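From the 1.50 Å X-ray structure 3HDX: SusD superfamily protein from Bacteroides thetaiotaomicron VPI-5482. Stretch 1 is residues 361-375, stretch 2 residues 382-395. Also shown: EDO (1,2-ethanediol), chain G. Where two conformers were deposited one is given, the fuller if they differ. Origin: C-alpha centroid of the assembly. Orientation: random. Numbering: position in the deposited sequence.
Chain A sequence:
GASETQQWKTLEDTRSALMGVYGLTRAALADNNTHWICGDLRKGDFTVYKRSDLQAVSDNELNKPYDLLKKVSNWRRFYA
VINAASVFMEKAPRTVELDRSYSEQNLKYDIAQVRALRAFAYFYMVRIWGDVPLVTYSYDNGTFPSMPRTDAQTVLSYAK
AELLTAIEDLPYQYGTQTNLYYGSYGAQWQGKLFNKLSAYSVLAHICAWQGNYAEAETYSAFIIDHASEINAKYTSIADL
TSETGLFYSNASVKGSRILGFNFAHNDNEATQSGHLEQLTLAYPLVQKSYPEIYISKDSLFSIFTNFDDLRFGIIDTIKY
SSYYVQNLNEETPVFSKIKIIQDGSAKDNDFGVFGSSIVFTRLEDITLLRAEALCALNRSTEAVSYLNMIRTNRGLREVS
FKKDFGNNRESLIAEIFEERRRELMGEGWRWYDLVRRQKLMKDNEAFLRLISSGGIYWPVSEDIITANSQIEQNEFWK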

# COMPACT_ATOMS: atom_id res chain seq x y z
N THR A 361 -2.57 -3.33 2.70
CA THR A 361 -2.40 -3.81 4.06
C THR A 361 -3.19 -5.08 4.33
O THR A 361 -4.13 -5.45 3.62
CB THR A 361 -2.74 -2.72 5.10
OG1 THR A 361 -2.31 -3.12 6.41
CG2 THR A 361 -4.23 -2.36 5.11
N ARG A 362 -2.76 -5.71 5.39
CA ARG A 362 -3.25 -6.97 5.89
C ARG A 362 -2.87 -7.05 7.37
O ARG A 362 -2.08 -6.24 7.87
CB ARG A 362 -2.68 -8.15 5.09
CG ARG A 362 -1.15 -8.21 5.00
CD ARG A 362 -0.76 -9.24 3.93
NE ARG A 362 0.69 -9.35 3.70
CZ ARG A 362 1.50 -10.18 4.35
NH1 ARG A 362 1.07 -10.92 5.36
NH2 ARG A 362 2.77 -10.24 4.02
N LEU A 363 -3.39 -8.06 8.07
CA LEU A 363 -3.19 -8.14 9.52
C LEU A 363 -1.74 -8.12 9.98
O LEU A 363 -1.40 -7.51 10.99
CB LEU A 363 -3.94 -9.30 10.20
CG LEU A 363 -5.40 -8.97 10.54
CD1 LEU A 363 -6.15 -10.22 10.99
CD2 LEU A 363 -5.53 -7.87 11.56
N GLU A 364 -0.86 -8.75 9.20
CA GLU A 364 0.56 -8.80 9.61
C GLU A 364 1.19 -7.39 9.62
O GLU A 364 2.01 -7.06 10.49
CB GLU A 364 1.38 -9.75 8.73
CG GLU A 364 1.03 -11.25 8.86
CD GLU A 364 -0.22 -11.71 8.14
OE1 GLU A 364 -0.90 -10.87 7.47
OE2 GLU A 364 -0.48 -12.92 8.20
N ASP A 365 0.84 -6.60 8.61
CA ASP A 365 1.29 -5.19 8.53
C ASP A 365 0.84 -4.41 9.77
O ASP A 365 1.65 -3.80 10.46
CB ASP A 365 0.81 -4.52 7.26
CG ASP A 365 1.02 -3.00 7.29
OD1 ASP A 365 2.13 -2.56 7.68
OD2 ASP A 365 0.06 -2.26 6.94
N ILE A 366 -0.47 -4.47 10.04
CA ILE A 366 -1.06 -3.72 11.14
C ILE A 366 -0.52 -4.19 12.51
O ILE A 366 -0.30 -3.38 13.40
CB ILE A 366 -2.60 -3.76 11.09
CG1 ILE A 366 -3.12 -3.12 9.77
CG2 ILE A 366 -3.22 -3.06 12.30
CD1 ILE A 366 -2.73 -1.69 9.50
N THR A 367 -0.26 -5.49 12.64
CA THR A 367 0.30 -6.06 13.86
C THR A 367 1.72 -5.59 14.08
O THR A 367 2.06 -5.17 15.20
CB THR A 367 0.18 -7.59 13.83
OG1 THR A 367 -1.22 -7.92 13.71
CG2 THR A 367 0.81 -8.26 15.08
N LEU A 368 2.51 -5.54 13.01
CA LEU A 368 3.90 -5.03 13.13
C LEU A 368 3.88 -3.52 13.35
O LEU A 368 4.71 -3.00 14.09
CB LEU A 368 4.79 -5.43 11.92
CG LEU A 368 5.07 -6.93 11.82
CD1 LEU A 368 5.65 -7.31 10.42
CD2 LEU A 368 5.98 -7.42 12.99
N LEU A 369 2.90 -2.82 12.77
CA LEU A 369 2.75 -1.36 12.98
C LEU A 369 2.47 -1.10 14.44
O LEU A 369 2.99 -0.13 15.02
CB LEU A 369 1.66 -0.79 12.05
CG LEU A 369 1.60 0.74 12.06
CD1 LEU A 369 2.88 1.38 11.43
CD2 LEU A 369 0.29 1.22 11.36
N ARG A 370 1.59 -1.90 15.01
CA ARG A 370 1.28 -1.79 16.43
C ARG A 370 2.55 -1.96 17.29
O ARG A 370 2.73 -1.22 18.26
CB ARG A 370 0.18 -2.77 16.86
CG ARG A 370 -0.33 -2.46 18.23
CD ARG A 370 -1.39 -3.42 18.61
NE ARG A 370 -2.02 -3.06 19.86
CZ ARG A 370 -3.06 -3.73 20.35
NH1 ARG A 370 -3.61 -4.76 19.66
NH2 ARG A 370 -3.59 -3.32 21.49
N ALA A 371 3.37 -2.96 16.96
CA ALA A 371 4.66 -3.17 17.65
C ALA A 371 5.57 -1.93 17.55
O ALA A 371 6.11 -1.45 18.54
CB ALA A 371 5.35 -4.43 17.15
N GLU A 372 5.70 -1.39 16.34
CA GLU A 372 6.46 -0.17 16.11
C GLU A 372 5.94 0.97 17.00
O GLU A 372 6.73 1.64 17.67
CB GLU A 372 6.36 0.18 14.62
CG GLU A 372 6.85 1.54 14.15
CD GLU A 372 6.56 1.79 12.67
OE1 GLU A 372 6.35 0.80 11.89
OE2 GLU A 372 6.57 2.97 12.29
N ALA A 373 4.61 1.16 17.00
CA ALA A 373 3.97 2.23 17.78
C ALA A 373 4.21 2.07 19.29
O ALA A 373 4.56 3.02 19.97
CB ALA A 373 2.47 2.32 17.46
N LEU A 374 4.11 0.84 19.77
CA LEU A 374 4.29 0.56 21.19
C LEU A 374 5.74 0.86 21.60
O LEU A 374 5.97 1.49 22.64
CB LEU A 374 3.88 -0.87 21.54
CG LEU A 374 2.38 -1.09 21.56
CD1 LEU A 374 2.04 -2.57 21.52
CD2 LEU A 374 1.75 -0.41 22.80
N CYS A 375 6.71 0.50 20.76
CA CYS A 375 8.10 0.90 21.03
C CYS A 375 8.27 2.40 21.05
O CYS A 375 8.93 2.95 21.96
CB CYS A 375 9.03 0.33 20.00
SG CYS A 375 9.28 -1.43 20.18
N GLU A 382 5.34 -4.65 25.71
CA GLU A 382 4.09 -4.96 25.03
C GLU A 382 4.27 -5.20 23.52
O GLU A 382 3.57 -6.01 22.92
CB GLU A 382 3.08 -3.84 25.28
CG GLU A 382 2.70 -3.66 26.77
CD GLU A 382 1.93 -2.38 26.98
OE1 GLU A 382 0.85 -2.33 26.37
OE2 GLU A 382 2.41 -1.45 27.68
N ALA A 383 5.23 -4.51 22.89
CA ALA A 383 5.49 -4.67 21.47
C ALA A 383 5.90 -6.09 21.10
O ALA A 383 5.55 -6.61 20.02
CB ALA A 383 6.57 -3.68 21.02
N VAL A 384 6.65 -6.73 22.02
CA VAL A 384 7.20 -8.06 21.76
C VAL A 384 6.13 -9.08 21.46
O VAL A 384 6.31 -9.90 20.55
CB VAL A 384 8.15 -8.53 22.93
CG1 VAL A 384 8.53 -10.00 22.78
CG2 VAL A 384 9.41 -7.64 23.00
N SER A 385 5.00 -9.04 22.19
CA SER A 385 3.94 -10.02 21.92
C SER A 385 3.43 -9.93 20.48
O SER A 385 3.21 -10.94 19.85
CB SER A 385 2.78 -9.93 22.90
OG SER A 385 2.08 -8.73 22.72
N TYR A 386 3.32 -8.72 19.94
CA TYR A 386 2.84 -8.50 18.56
C TYR A 386 3.88 -8.97 17.53
O TYR A 386 3.53 -9.60 16.54
CB TYR A 386 2.39 -7.05 18.36
CG TYR A 386 1.24 -6.76 19.31
CD1 TYR A 386 0.01 -7.35 19.11
CD2 TYR A 386 1.42 -5.93 20.41
CE1 TYR A 386 -1.07 -7.13 20.02
CE2 TYR A 386 0.39 -5.70 21.30
CZ TYR A 386 -0.85 -6.30 21.10
OH TYR A 386 -1.83 -6.05 22.05
N LEU A 387 5.13 -8.65 17.76
CA LEU A 387 6.23 -9.16 16.94
C LEU A 387 6.20 -10.68 16.89
O LEU A 387 6.30 -11.29 15.82
CB LEU A 387 7.59 -8.69 17.49
CG LEU A 387 8.82 -9.18 16.72
CD1 LEU A 387 8.77 -8.82 15.21
CD2 LEU A 387 10.13 -8.68 17.35
N ASN A 388 6.06 -11.31 18.07
CA ASN A 388 6.02 -12.77 18.14
C ASN A 388 4.88 -13.42 17.37
O ASN A 388 5.05 -14.53 16.87
CB ASN A 388 6.05 -13.27 19.60
CG ASN A 388 7.44 -13.20 20.22
OD1 ASN A 388 8.45 -13.26 19.51
ND2 ASN A 388 7.50 -13.11 21.54
N MSE A 389 3.73 -12.74 17.28
CA MSE A 389 2.61 -13.25 16.50
C MSE A 389 3.00 -13.54 15.06
O MSE A 389 2.59 -14.56 14.47
CB MSE A 389 1.40 -12.33 16.54
CG MSE A 389 0.75 -12.24 17.85
SE MSE A 389 -0.74 -11.02 17.85
CE MSE A 389 -0.95 -10.95 19.78
N ILE A 390 3.78 -12.62 14.49
CA ILE A 390 4.23 -12.77 13.11
C ILE A 390 5.35 -13.83 13.04
O ILE A 390 5.28 -14.75 12.21
CB ILE A 390 4.71 -11.43 12.55
CG1 ILE A 390 3.59 -10.32 12.75
CG2 ILE A 390 5.26 -11.68 11.12
CD1 ILE A 390 2.20 -10.65 12.42
N ARG A 391 6.36 -13.71 13.93
CA ARG A 391 7.49 -14.66 13.93
C ARG A 391 7.05 -16.12 14.01
O ARG A 391 7.49 -16.95 13.18
CB ARG A 391 8.41 -14.37 15.09
CG ARG A 391 9.22 -13.08 14.94
CD ARG A 391 10.06 -12.86 16.20
NE ARG A 391 10.97 -13.98 16.43
CZ ARG A 391 12.20 -14.09 15.91
NH1 ARG A 391 12.74 -13.13 15.13
NH2 ARG A 391 12.91 -15.18 16.18
N THR A 392 6.15 -16.40 14.95
CA THR A 392 5.73 -17.79 15.19
C THR A 392 4.81 -18.36 14.11
O THR A 392 4.51 -19.58 14.16
CB THR A 392 5.11 -17.97 16.59
OG1 THR A 392 3.92 -17.20 16.68
CG2 THR A 392 6.12 -17.55 17.68
N ASN A 393 4.29 -17.52 13.19
CA ASN A 393 3.57 -18.02 12.02
C ASN A 393 4.50 -18.13 10.79
O ASN A 393 4.04 -18.43 9.67
CB ASN A 393 2.36 -17.19 11.67
CG ASN A 393 1.28 -17.98 10.93
OD1 ASN A 393 1.04 -19.17 11.21
ND2 ASN A 393 0.61 -17.32 10.01
N ARG A 394 5.80 -17.90 11.00
CA ARG A 394 6.81 -17.96 9.95
C ARG A 394 8.01 -18.81 10.33
O ARG A 394 9.13 -18.63 9.81
CB ARG A 394 7.25 -16.53 9.60
CG ARG A 394 6.13 -15.63 9.06
CD ARG A 394 5.69 -16.08 7.71
NE ARG A 394 4.62 -15.24 7.20
CZ ARG A 394 3.33 -15.57 7.10
NH1 ARG A 394 2.85 -16.74 7.50
NH2 ARG A 394 2.47 -14.69 6.58
N GLY A 395 7.77 -19.75 11.24
CA GLY A 395 8.78 -20.73 11.66
C GLY A 395 9.85 -20.26 12.61
O GLY A 395 10.77 -21.02 12.93
C1 EDO G . 16.31 -15.61 15.36
O1 EDO G . 15.27 -15.95 14.41
C2 EDO G . 17.42 -16.64 15.40
O2 EDO G . 18.04 -16.77 14.12
O HOH W 1 1.13 -14.51 9.87

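Two helices that run in opposite directions can pack largely through shape, provided that each large side chain on one meets a hollow on the other. The pair formed by residues 363-375 and 382-391 illustrates the principle. Their N-to-C directions differ by 160°, and their axes approach to 8.1 Å, burying 695 Å² between the two stretches. No direct hydrogen bond crosses the contact, so fit carries most of the description.

The spacing changes along the pair. Where two small residues meet, the backbones come close: the CA atoms of Ala371 and Ala383 are 4.2 Å apart. Ala371 points its CB sideways, but Ala383 points its CB toward the first helix, where it lies 3.4 Å from the backbone O of Ala371, 3.9 Å from CB of Leu374 and 3.6 Å from SG of Cys375. A methyl group is thus the whole of the bump, and a hollow floored by main chain receives it. Farther along, bulkier side chains lie between the helices and the CA atoms stand farther apart, 6.1 Å for Leu368 and Leu387 and 6.4 Å for Glu364 and Ile390.

Tyr386 is the classic knob. Its side chain sits in a hole made by Thr367, Arg370, Ala371 and Leu374, four residues spaced as successive turns of a helix place them on one side. Each wall meets it differently. Arg370, extended through its first three chi angles (all t), lays its CD over the face of the ring, 3.8 Å from the centroid of Tyr386 and only 10° off the normal, a CH-pi contact. The same extension brings the guanidinium under the phenol oxygen, so that Tyr386 OH lies over one face of the group, 3.1 Å from Arg370 CZ; from that position the N-H bonds do not point at the oxygen, and the approach is one of packing. Leu374 CD1 reaches Tyr386 CE2 at 3.5 Å, while Ala371 CB comes within 4.1 Å of Tyr386 CB. Thr367 CG2 lies at the ring edge and also touches the backbone, 3.4 Å from Tyr386 O. Its hydroxyl is engaged within its own helix, with Thr367 OG1 donating to Leu363 O at 2.8 Å.

One turn on, Ile390 supplies a second bump. Its CD1 meets Glu364 CA at 3.7 Å and Thr367 CG2 at 3.8 Å, while Leu368 CD2 packs against Ile390 CG1 at 3.8 Å. Leu368 also bridges to Leu387, CD2 to CD1, at 3.8 Å, although the CA-to-CB bond of Leu387 points away from the first helix.

Beyond this apolar core the contact turns polar. Glu364 OE2 and Arg394 NH2 form a long salt bridge of 3.8 Å, with the oxygen well out of the guanidinium plane, so charge alone links them. A water supplies the directed bonds here, donating to Glu364 OE2 at 2.8 Å and accepting from Asn393 ND2 at 2.9 Å.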